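Long-range contacts in Blr6230 protein (Bradyrhizobium diazoefficiens USDA 110, PDB 5NGG), which probably hydrolyses beta-lactam antibiotics with the help of bound zinc ions, as a metallo-beta-lactamase of subclass B3: residues I44-Y49 with M186-G191; P129-G134 with L145-V150; N208-Q213 with K282-Q287. One frame throughout, in Å; residues are numbered along the deposited sequence. Where two conformers were deposited one is given.

Contact 1: residues I44-Y49 with M186-G191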
loop_
_atom_site.group_PDB
_atom_site.type_symbol
_atom_site.label_atom_id
_atom_site.label_comp_id
_atom_site.label_asym_id
_atom_site.label_seq_id
_atom_site.Cartn_x
_atom_site.Cartn_y
_atom_site.Cartn_z
ATOM N N ILE A 44 1.213 14.960 -6.356
ATOM C CA ILE A 44 2.479 15.677 -6.587
ATOM C C ILE A 44 3.047 15.188 -7.913
ATOM O O ILE A 44 3.088 14.002 -8.177
ATOM C CB ILE A 44 3.493 15.498 -5.431
ATOM C CG1 ILE A 44 4.693 16.435 -5.633
ATOM C CG2 ILE A 44 3.918 14.030 -5.237
ATOM C CD1 ILE A 44 5.556 16.597 -4.386
ATOM N N ASP A 45 3.414 16.131 -8.770
ATOM C CA ASP A 45 4.054 15.843 -10.057
ATOM C C ASP A 45 3.213 14.777 -10.795
ATOM O O ASP A 45 2.036 15.031 -11.081
ATOM C CB ASP A 45 5.522 15.478 -9.836
ATOM C CG ASP A 45 6.363 15.519 -11.102
ATOM O OD1 ASP A 45 5.864 15.901 -12.195
ATOM O OD2 ASP A 45 7.565 15.155 -10.989
ATOM N N ASN A 46 3.794 13.619 -11.116
ATOM C CA ASN A 46 3.125 12.593 -11.906
ATOM C C ASN A 46 2.423 11.513 -11.083
ATOM O O ASN A 46 2.086 10.474 -11.623
ATOM C CB ASN A 46 4.092 11.982 -12.924
ATOM C CG ASN A 46 5.304 11.311 -12.326
ATOM O OD1 ASN A 46 5.811 11.714 -11.271
ATOM N ND2 ASN A 46 5.830 10.331 -13.052
ATOM N N ILE A 47 2.167 11.783 -9.803
ATOM C CA ILE A 47 1.459 10.882 -8.888
ATOM C C ILE A 47 0.043 11.420 -8.665
ATOM O O ILE A 47 -0.124 12.561 -8.206
ATOM C CB ILE A 47 2.174 10.716 -7.538
ATOM C CG1 ILE A 47 3.593 10.179 -7.708
ATOM C CG2 ILE A 47 1.346 9.810 -6.626
ATOM C CD1 ILE A 47 4.417 10.184 -6.450
ATOM N N TYR A 48 -0.942 10.565 -8.947
ATOM C CA TYR A 48 -2.358 10.929 -8.876
ATOM C C TYR A 48 -3.067 9.960 -7.919
ATOM O O TYR A 48 -2.856 8.743 -7.990
ATOM C CB TYR A 48 -3.040 10.839 -10.254
ATOM C CG TYR A 48 -2.450 11.778 -11.286
ATOM C CD1 TYR A 48 -1.224 11.509 -11.889
ATOM C CD2 TYR A 48 -3.098 12.970 -11.628
ATOM C CE1 TYR A 48 -0.659 12.389 -12.800
ATOM C CE2 TYR A 48 -2.543 13.848 -12.552
ATOM C CZ TYR A 48 -1.333 13.553 -13.133
ATOM O OH TYR A 48 -0.766 14.434 -14.038
ATOM N N TYR A 49 -3.916 10.499 -7.045
ATOM C CA TYR A 49 -4.722 9.687 -6.121
ATOM C C TYR A 49 -6.019 9.299 -6.808
ATOM O O TYR A 49 -6.729 10.175 -7.297
ATOM C CB TYR A 49 -5.022 10.501 -4.849
ATOM C CG TYR A 49 -5.680 9.695 -3.757
ATOM C CD1 TYR A 49 -7.062 9.478 -3.741
ATOM C CD2 TYR A 49 -4.934 9.140 -2.738
ATOM C CE1 TYR A 49 -7.679 8.717 -2.750
ATOM C CE2 TYR A 49 -5.551 8.383 -1.731
ATOM C CZ TYR A 49 -6.910 8.157 -1.739
ATOM O OH TYR A 49 -7.427 7.392 -0.721
ATOM N N MET A 186 10.428 6.639 -5.144
ATOM C CA MET A 186 10.631 7.305 -6.444
ATOM C C MET A 186 10.850 8.782 -6.252
ATOM O O MET A 186 10.480 9.354 -5.237
ATOM C CB MET A 186 9.495 7.072 -7.434
ATOM C CG MET A 186 8.164 7.674 -7.035
ATOM S SD MET A 186 6.900 7.521 -8.325
ATOM C CE MET A 186 7.410 8.829 -9.435
ATOM N N THR A 187 11.497 9.382 -7.245
ATOM C CA THR A 187 11.769 10.801 -7.232
ATOM C C THR A 187 10.709 11.536 -8.066
ATOM O O THR A 187 10.332 11.102 -9.174
ATOM C CB THR A 187 13.137 11.072 -7.868
ATOM O OG1 THR A 187 14.101 10.278 -7.184
ATOM C CG2 THR A 187 13.530 12.542 -7.808
ATOM N N VAL A 188 10.282 12.681 -7.535
ATOM C CA VAL A 188 9.401 13.620 -8.251
ATOM C C VAL A 188 10.040 14.995 -8.236
ATOM O O VAL A 188 11.012 15.231 -7.497
ATOM C CB VAL A 188 7.962 13.689 -7.638
ATOM C CG1 VAL A 188 7.279 12.331 -7.738
ATOM C CG2 VAL A 188 7.986 14.194 -6.202
ATOM N N LYS A 189 9.469 15.905 -9.015
ATOM C CA LYS A 189 9.853 17.302 -8.988
ATOM C C LYS A 189 8.846 18.103 -8.186
ATOM O O LYS A 189 7.626 17.914 -8.306
ATOM C CB LYS A 189 9.880 17.889 -10.391
ATOM C CG LYS A 189 10.773 17.172 -11.372
ATOM C CD LYS A 189 12.208 17.023 -10.920
ATOM C CE LYS A 189 12.869 18.345 -10.620
ATOM N NZ LYS A 189 14.348 18.206 -10.489
ATOM N N ASP A 190 9.380 19.042 -7.422
ATOM C CA ASP A 190 8.622 20.117 -6.834
ATOM C C ASP A 190 9.317 21.392 -7.303
ATOM O O ASP A 190 10.419 21.734 -6.837
ATOM C CB ASP A 190 8.667 19.998 -5.324
ATOM C CG ASP A 190 7.953 21.117 -4.649
ATOM O OD1 ASP A 190 6.758 21.305 -4.940
ATOM O OD2 ASP A 190 8.589 21.814 -3.842
ATOM N N GLY A 191 8.714 22.075 -8.270
ATOM C CA GLY A 191 9.407 23.131 -9.001
ATOM C C GLY A 191 10.650 22.548 -9.669
ATOM O O GLY A 191 10.563 21.551 -10.401
HETATM O O HOH W 1 5.071 18.709 -8.251
HETATM O O HOH W 2 8.615 11.427 -11.389
#

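Contact 2: residues P129-G134 with L145-V150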
loop_
_atom_site.group_PDB
_atom_site.type_symbol
_atom_site.label_atom_id
_atom_site.label_comp_id
_atom_site.label_asym_id
_atom_site.label_seq_id
_atom_site.Cartn_x
_atom_site.Cartn_y
_atom_site.Cartn_z
ATOM N N PRO A 129 3.309 -16.107 -2.936
ATOM C CA PRO A 129 2.347 -17.199 -2.690
ATOM C C PRO A 129 0.954 -16.714 -2.293
ATOM O O PRO A 129 -0.045 -17.351 -2.621
ATOM C CB PRO A 129 2.977 -18.006 -1.548
ATOM C CG PRO A 129 4.414 -17.633 -1.546
ATOM C CD PRO A 129 4.522 -16.248 -2.105
ATOM N N LEU A 130 0.906 -15.576 -1.591
ATOM C CA LEU A 130 -0.368 -14.972 -1.165
ATOM C C LEU A 130 -1.151 -14.464 -2.372
ATOM O O LEU A 130 -2.353 -14.700 -2.509
ATOM C CB LEU A 130 -0.122 -13.814 -0.194
ATOM C CG LEU A 130 0.200 -14.109 1.270
ATOM C CD1 LEU A 130 1.437 -14.964 1.454
ATOM C CD2 LEU A 130 0.358 -12.784 2.010
ATOM N N LEU A 131 -0.470 -13.732 -3.251
ATOM C CA LEU A 131 -1.097 -13.215 -4.471
ATOM C C LEU A 131 -1.586 -14.345 -5.365
ATOM O O LEU A 131 -2.695 -14.269 -5.910
ATOM C CB LEU A 131 -0.106 -12.329 -5.229
ATOM C CG LEU A 131 0.202 -11.012 -4.509
ATOM C CD1 LEU A 131 1.481 -10.383 -5.041
ATOM C CD2 LEU A 131 -0.951 -10.053 -4.666
ATOM N N GLU A 132 -0.744 -15.355 -5.536
ATOM C CA GLU A 132 -1.049 -16.445 -6.451
ATOM C C GLU A 132 -2.083 -17.396 -5.885
ATOM O O GLU A 132 -2.718 -18.125 -6.645
ATOM C CB GLU A 132 0.235 -17.136 -6.899
ATOM C CG GLU A 132 1.123 -16.172 -7.685
ATOM C CD GLU A 132 2.139 -16.786 -8.617
ATOM O OE1 GLU A 132 2.420 -17.993 -8.515
ATOM O OE2 GLU A 132 2.687 -16.005 -9.418
ATOM N N GLY A 133 -2.275 -17.402 -4.573
ATOM C CA GLY A 133 -3.298 -18.231 -3.940
ATOM C C GLY A 133 -4.587 -17.499 -3.610
ATOM O O GLY A 133 -5.613 -18.128 -3.435
ATOM N N GLY A 134 -4.531 -16.177 -3.484
ATOM C CA GLY A 134 -5.718 -15.388 -3.139
ATOM C C GLY A 134 -6.226 -15.603 -1.719
ATOM O O GLY A 134 -7.442 -15.613 -1.501
ATOM N N LEU A 145 -11.603 -13.082 3.618
ATOM C CA LEU A 145 -10.319 -12.426 3.359
ATOM C C LEU A 145 -9.678 -12.883 2.040
ATOM O O LEU A 145 -8.568 -12.474 1.691
ATOM C CB LEU A 145 -9.383 -12.651 4.544
ATOM C CG LEU A 145 -9.875 -12.150 5.913
ATOM C CD1 LEU A 145 -8.895 -12.550 6.992
ATOM C CD2 LEU A 145 -10.070 -10.631 5.903
ATOM N N ALA A 146 -10.396 -13.702 1.281
ATOM C CA ALA A 146 -9.911 -14.150 -0.013
ATOM C C ALA A 146 -10.072 -13.073 -1.076
ATOM O O ALA A 146 -10.838 -12.123 -0.941
ATOM C CB ALA A 146 -10.658 -15.411 -0.418
ATOM N N PHE A 147 -9.318 -13.237 -2.154
ATOM C CA PHE A 147 -9.413 -12.333 -3.313
ATOM C C PHE A 147 -9.092 -13.095 -4.584
ATOM O O PHE A 147 -8.521 -14.175 -4.507
ATOM C CB PHE A 147 -8.498 -11.113 -3.137
ATOM C CG PHE A 147 -7.050 -11.447 -2.955
ATOM C CD1 PHE A 147 -6.182 -11.563 -4.050
ATOM C CD2 PHE A 147 -6.526 -11.616 -1.677
ATOM C CE1 PHE A 147 -4.847 -11.851 -3.865
ATOM C CE2 PHE A 147 -5.186 -11.887 -1.483
ATOM C CZ PHE A 147 -4.336 -12.007 -2.587
ATOM N N PRO A 148 -9.407 -12.532 -5.752
ATOM C CA PRO A 148 -9.127 -13.290 -6.993
ATOM C C PRO A 148 -7.628 -13.453 -7.229
ATOM O O PRO A 148 -6.891 -12.482 -7.268
ATOM C CB PRO A 148 -9.803 -12.448 -8.080
ATOM C CG PRO A 148 -10.861 -11.674 -7.360
ATOM C CD PRO A 148 -10.232 -11.342 -6.031
ATOM N N ALA A 149 -7.194 -14.702 -7.351
ATOM C CA ALA A 149 -5.770 -15.026 -7.454
ATOM C C ALA A 149 -5.183 -14.427 -8.726
ATOM O O ALA A 149 -5.832 -14.366 -9.776
ATOM C CB ALA A 149 -5.559 -16.537 -7.404
ATOM N N VAL A 150 -3.929 -14.003 -8.624
ATOM C CA VAL A 150 -3.261 -13.330 -9.731
ATOM C C VAL A 150 -1.800 -13.757 -9.788
ATOM O O VAL A 150 -1.138 -13.877 -8.733
ATOM C CB VAL A 150 -3.425 -11.780 -9.560
ATOM C CG1 VAL A 150 -2.814 -11.265 -8.256
ATOM C CG2 VAL A 150 -2.938 -11.021 -10.773
#

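Contact 3: residues N208-Q213 with K282-Q287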
loop_
_atom_site.group_PDB
_atom_site.type_symbol
_atom_site.label_atom_id
_atom_site.label_comp_id
_atom_site.label_asym_id
_atom_site.label_seq_id
_atom_site.Cartn_x
_atom_site.Cartn_y
_atom_site.Cartn_z
ATOM N N ASN A 208 -3.054 -9.435 12.164
ATOM C CA ASN A 208 -1.984 -10.417 12.330
ATOM C C ASN A 208 -1.826 -10.933 13.762
ATOM O O ASN A 208 -2.017 -10.205 14.734
ATOM C CB ASN A 208 -0.658 -9.830 11.870
ATOM C CG ASN A 208 -0.609 -9.634 10.374
ATOM O OD1 ASN A 208 -1.236 -10.386 9.594
ATOM N ND2 ASN A 208 0.161 -8.661 9.938
ATOM N N ARG A 209 -1.476 -12.209 13.851
ATOM C CA ARG A 209 -1.127 -12.847 15.121
ATOM C C ARG A 209 0.400 -12.790 15.253
ATOM O O ARG A 209 1.128 -13.226 14.364
ATOM C CB ARG A 209 -1.599 -14.298 15.110
ATOM C CG ARG A 209 -3.107 -14.443 14.978
ATOM C CD ARG A 209 -3.591 -15.864 15.280
ATOM N NE ARG A 209 -2.883 -16.827 14.436
ATOM C CZ ARG A 209 -3.213 -17.162 13.182
ATOM N NH1 ARG A 209 -4.344 -16.743 12.627
ATOM N NH2 ARG A 209 -2.420 -17.983 12.493
ATOM N N LEU A 210 0.854 -12.256 16.378
ATOM C CA LEU A 210 2.278 -12.055 16.651
ATOM C C LEU A 210 2.932 -13.167 17.454
ATOM O O LEU A 210 4.152 -13.358 17.346
ATOM C CB LEU A 210 2.462 -10.712 17.377
ATOM C CG LEU A 210 1.909 -9.478 16.640
ATOM C CD1 LEU A 210 2.061 -8.261 17.525
ATOM C CD2 LEU A 210 2.595 -9.267 15.302
ATOM N N VAL A 211 2.126 -13.849 18.264
ATOM C CA VAL A 211 2.580 -14.868 19.195
ATOM C C VAL A 211 1.559 -15.998 19.200
ATOM O O VAL A 211 0.430 -15.814 18.718
ATOM C CB VAL A 211 2.744 -14.296 20.621
ATOM C CG1 VAL A 211 3.948 -13.359 20.689
ATOM C CG2 VAL A 211 1.482 -13.585 21.095
ATOM N N GLY A 212 1.941 -17.140 19.768
ATOM C CA GLY A 212 1.074 -18.318 19.823
ATOM C C GLY A 212 1.273 -19.138 18.575
ATOM O O GLY A 212 2.159 -19.991 18.529
ATOM N N GLN A 213 0.428 -18.874 17.578
ATOM C CA GLN A 213 0.583 -19.405 16.228
ATOM C C GLN A 213 0.758 -18.181 15.332
ATOM O O GLN A 213 -0.216 -17.675 14.757
ATOM C CB GLN A 213 -0.642 -20.233 15.818
ATOM C CG GLN A 213 -0.842 -21.500 16.637
ATOM N N LYS A 282 2.170 -2.272 22.362
ATOM C CA LYS A 282 0.859 -2.473 23.021
ATOM C C LYS A 282 0.181 -3.771 22.554
ATOM O O LYS A 282 -0.330 -4.559 23.356
ATOM C CB LYS A 282 -0.065 -1.276 22.733
ATOM C CG LYS A 282 -1.458 -1.363 23.348
ATOM C CD LYS A 282 -2.350 -0.208 22.905
ATOM C CE LYS A 282 -3.828 -0.548 23.055
ATOM N NZ LYS A 282 -4.728 0.468 22.439
ATOM N N GLN A 283 0.143 -3.965 21.237
ATOM C CA GLN A 283 -0.493 -5.169 20.694
ATOM C C GLN A 283 0.252 -6.442 21.050
ATOM O O GLN A 283 -0.397 -7.454 21.335
ATOM C CB GLN A 283 -0.649 -5.092 19.183
ATOM C CG GLN A 283 -1.440 -3.897 18.676
ATOM C CD GLN A 283 -2.751 -3.698 19.405
ATOM O OE1 GLN A 283 -3.487 -4.649 19.657
ATOM N NE2 GLN A 283 -3.062 -2.456 19.729
ATOM N N LEU A 284 1.583 -6.411 21.028
ATOM C CA LEU A 284 2.354 -7.589 21.436
ATOM C C LEU A 284 2.065 -7.977 22.880
ATOM O O LEU A 284 1.868 -9.153 23.200
ATOM C CB LEU A 284 3.853 -7.335 21.228
ATOM C CG LEU A 284 4.782 -8.489 21.539
ATOM C CD1 LEU A 284 4.491 -9.681 20.650
ATOM C CD2 LEU A 284 6.244 -8.043 21.406
ATOM N N ALA A 285 2.004 -6.983 23.750
ATOM C CA ALA A 285 1.674 -7.230 25.159
ATOM C C ALA A 285 0.265 -7.789 25.304
ATOM O O ALA A 285 0.034 -8.721 26.079
ATOM C CB ALA A 285 1.833 -5.953 25.981
ATOM N N LYS A 286 -0.672 -7.240 24.551
ATOM C CA LYS A 286 -2.054 -7.696 24.620
ATOM C C LYS A 286 -2.187 -9.155 24.174
ATOM O O LYS A 286 -2.852 -9.980 24.825
ATOM C CB LYS A 286 -2.936 -6.799 23.753
ATOM C CG LYS A 286 -4.397 -7.217 23.668
ATOM C CD LYS A 286 -5.180 -6.231 22.818
ATOM C CE LYS A 286 -6.590 -6.730 22.530
ATOM N NZ LYS A 286 -7.460 -5.646 22.006
ATOM N N GLN A 287 -1.588 -9.469 23.032
ATOM C CA GLN A 287 -1.657 -10.839 22.517
ATOM C C GLN A 287 -0.920 -11.821 23.406
ATOM O O GLN A 287 -1.355 -12.956 23.558
ATOM C CB GLN A 287 -1.101 -10.889 21.097
ATOM C CG GLN A 287 -1.945 -10.133 20.086
ATOM C CD GLN A 287 -1.532 -10.401 18.657
ATOM O OE1 GLN A 287 -0.854 -11.410 18.371
ATOM N NE2 GLN A 287 -1.936 -9.505 17.744
#

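Contact 1: residues I44-Y49 with M186-G191
Val188 pushes its two methyls between Ile44 and Ile47, the residues at the ends of a type II' beta turn, while Asp45 at the turn's second position binds the backbone N of Lys189. CG2 of Val188 meets CD1 of Ile44 at 3.9 Å, the two side chains lying aslant. CG1 of Ile44 stands anti to its backbone N (chi1 -171°), beside the carbonyl carbon, and is itself 4.0 Å from Val188 CG2. The other valine methyl, CG1, touches CD1 of Ile47 at 3.8 Å, and here the side chains cross at about a right angle. In one of the two Met186 conformers, SD and the same Ile47 CD1 come tip to tip at 4.1 Å.

The polar part of the contact is made by Asp45, Asn46 and two waters. Lys189 N donates to Asp45 OD2 at 2.8 Å in an almost straight bond (172°), reaching the oxygen from its anti side and 35° out of the carboxylate plane. Asp45 and Lys189 point the same way side by side, yet the lysine NZ goes on to a salt bridge with Asp194. One water donates to Lys189 O and weakly accepts from Asp45 N; a second donates to both Asn46 OD1 and Thr187 O, 2.8 Å from each. No backbone-to-backbone hydrogen bond joins the segments.

The contact brings the first hairpin of the seven-strand sheet, 41-44 and 47-49, against strand 182-190 of the five-strand sheet, joining the two layers of the metallo-beta-lactamase alpha-beta/beta-alpha sandwich. Strand 58-62 flanks it through Asn46 and Met186, strand 193-199 pairs with 182-190, and strand 167-173 touches Met186.

Contact 2: residues P129-G134 with L145-V150
The C-terminal end of helix 128-133, where Gly134 leaves helical geometry with positive phi, is closed by the returning loop that leads to strand 154-156. Phe147 lays one ring face on Gly134, whose CA sits 3.7 Å from the ring centroid, close to the normal, in a CH-pi contact. CZ of the ring approaches Leu130 O to 3.3 Å, and Leu131 CA lies at the ring edge, in plane. Two backbone bonds join the segments: Phe147 N to Gly134 O, 3.1 Å, and Val150 N to Leu131 O, 3.0 Å and nearly straight at 170°. In both the donor stands above the carbonyl plane. Leu131 CB meets Val150 CG1 at 4.2 Å, and CB of Ala149 rests on Glu132 O at 3.3 Å. The glycine has no CB to strike Phe147 O, and the chains close to 4.3 Å between Gly134 CA and Ala149 CA. The carbonyls of Leu131 and Gly134, at and just past the helix end, thus find N-H donors in the loop, while the ring packs its face on the Gly134 CA-H.

Contact 3: residues N208-Q213 with K282-Q287
The flat carboxamide of Gln287 presents both its polar atoms to the backbone of 208-210, and the guanidinium of Arg209 has Gln213 at its edge, with Gln213 C in the plane. Gln287 OE1 accepts from Leu210 N at 2.8 Å, an almost straight bond (175°) that uses a lone pair in the carbonyl plane. Its NE2 donates to Asn208 O at 3.1 Å; that oxygen is tilted 16° from the amide plane, while the nitrogen lies in the plane of the Asn208 carbonyl. The chain of Gln287 is extended beyond CG, with CD anti to CA (chi2 -169°), and it crosses Leu210 at about a right angle. Arg209 NE donates to Gln213 O at 2.8 Å within its guanidinium plane, and NH2 adds a weak bond to the same oxygen, closing a short turn between Arg209 and Gln213; NH2 also binds Gly138 O.

Apolar groups continue the contact. CD1 of Leu284 lies 3.7 Å from Val211 CG1 and 4.0 Å from Leu210 CB. The other valine methyl, CG2, packs on Gln287 CB at 3.7 Å. CD1 of Leu210 meets the helix backbone at Leu284 CA, and helix 219-232 touches both leucines.

Asn208, near the zinc ligand His177 and bonded to its backbone O through ND2, holds Tyr136 OH with OD1. Chemically, one glutamine amide satisfies an N-H and a C=O of a loop without regular structure, fixing its own amide rotation and joining that loop, whose Asn208 side chain lies about 7 Å from a zinc ion, to helix 268-291.

Along the chain, contact 1 opens first and encloses contact 2, since 129-134 and 145-150 both fall between 44-49 and 186-191; contact 3 follows after both have closed. Contacts 1 and 2 lie on opposite sides of the chain's centre, their own centres 31 Å apart, and the centres of contacts 1 and 3 are about 38 Å apart, again on opposite sides. Contacts 2 and 3 are nearer, at 24 Å between centres and about 8 Å between nearest atoms, but do not touch. Contact 1 joins the two sheets, whereas the others tie loops to helices 128-133 and 268-291. Through Leu130 and Asn208, contacts 2 and 3 both come near the zinc ligand His103.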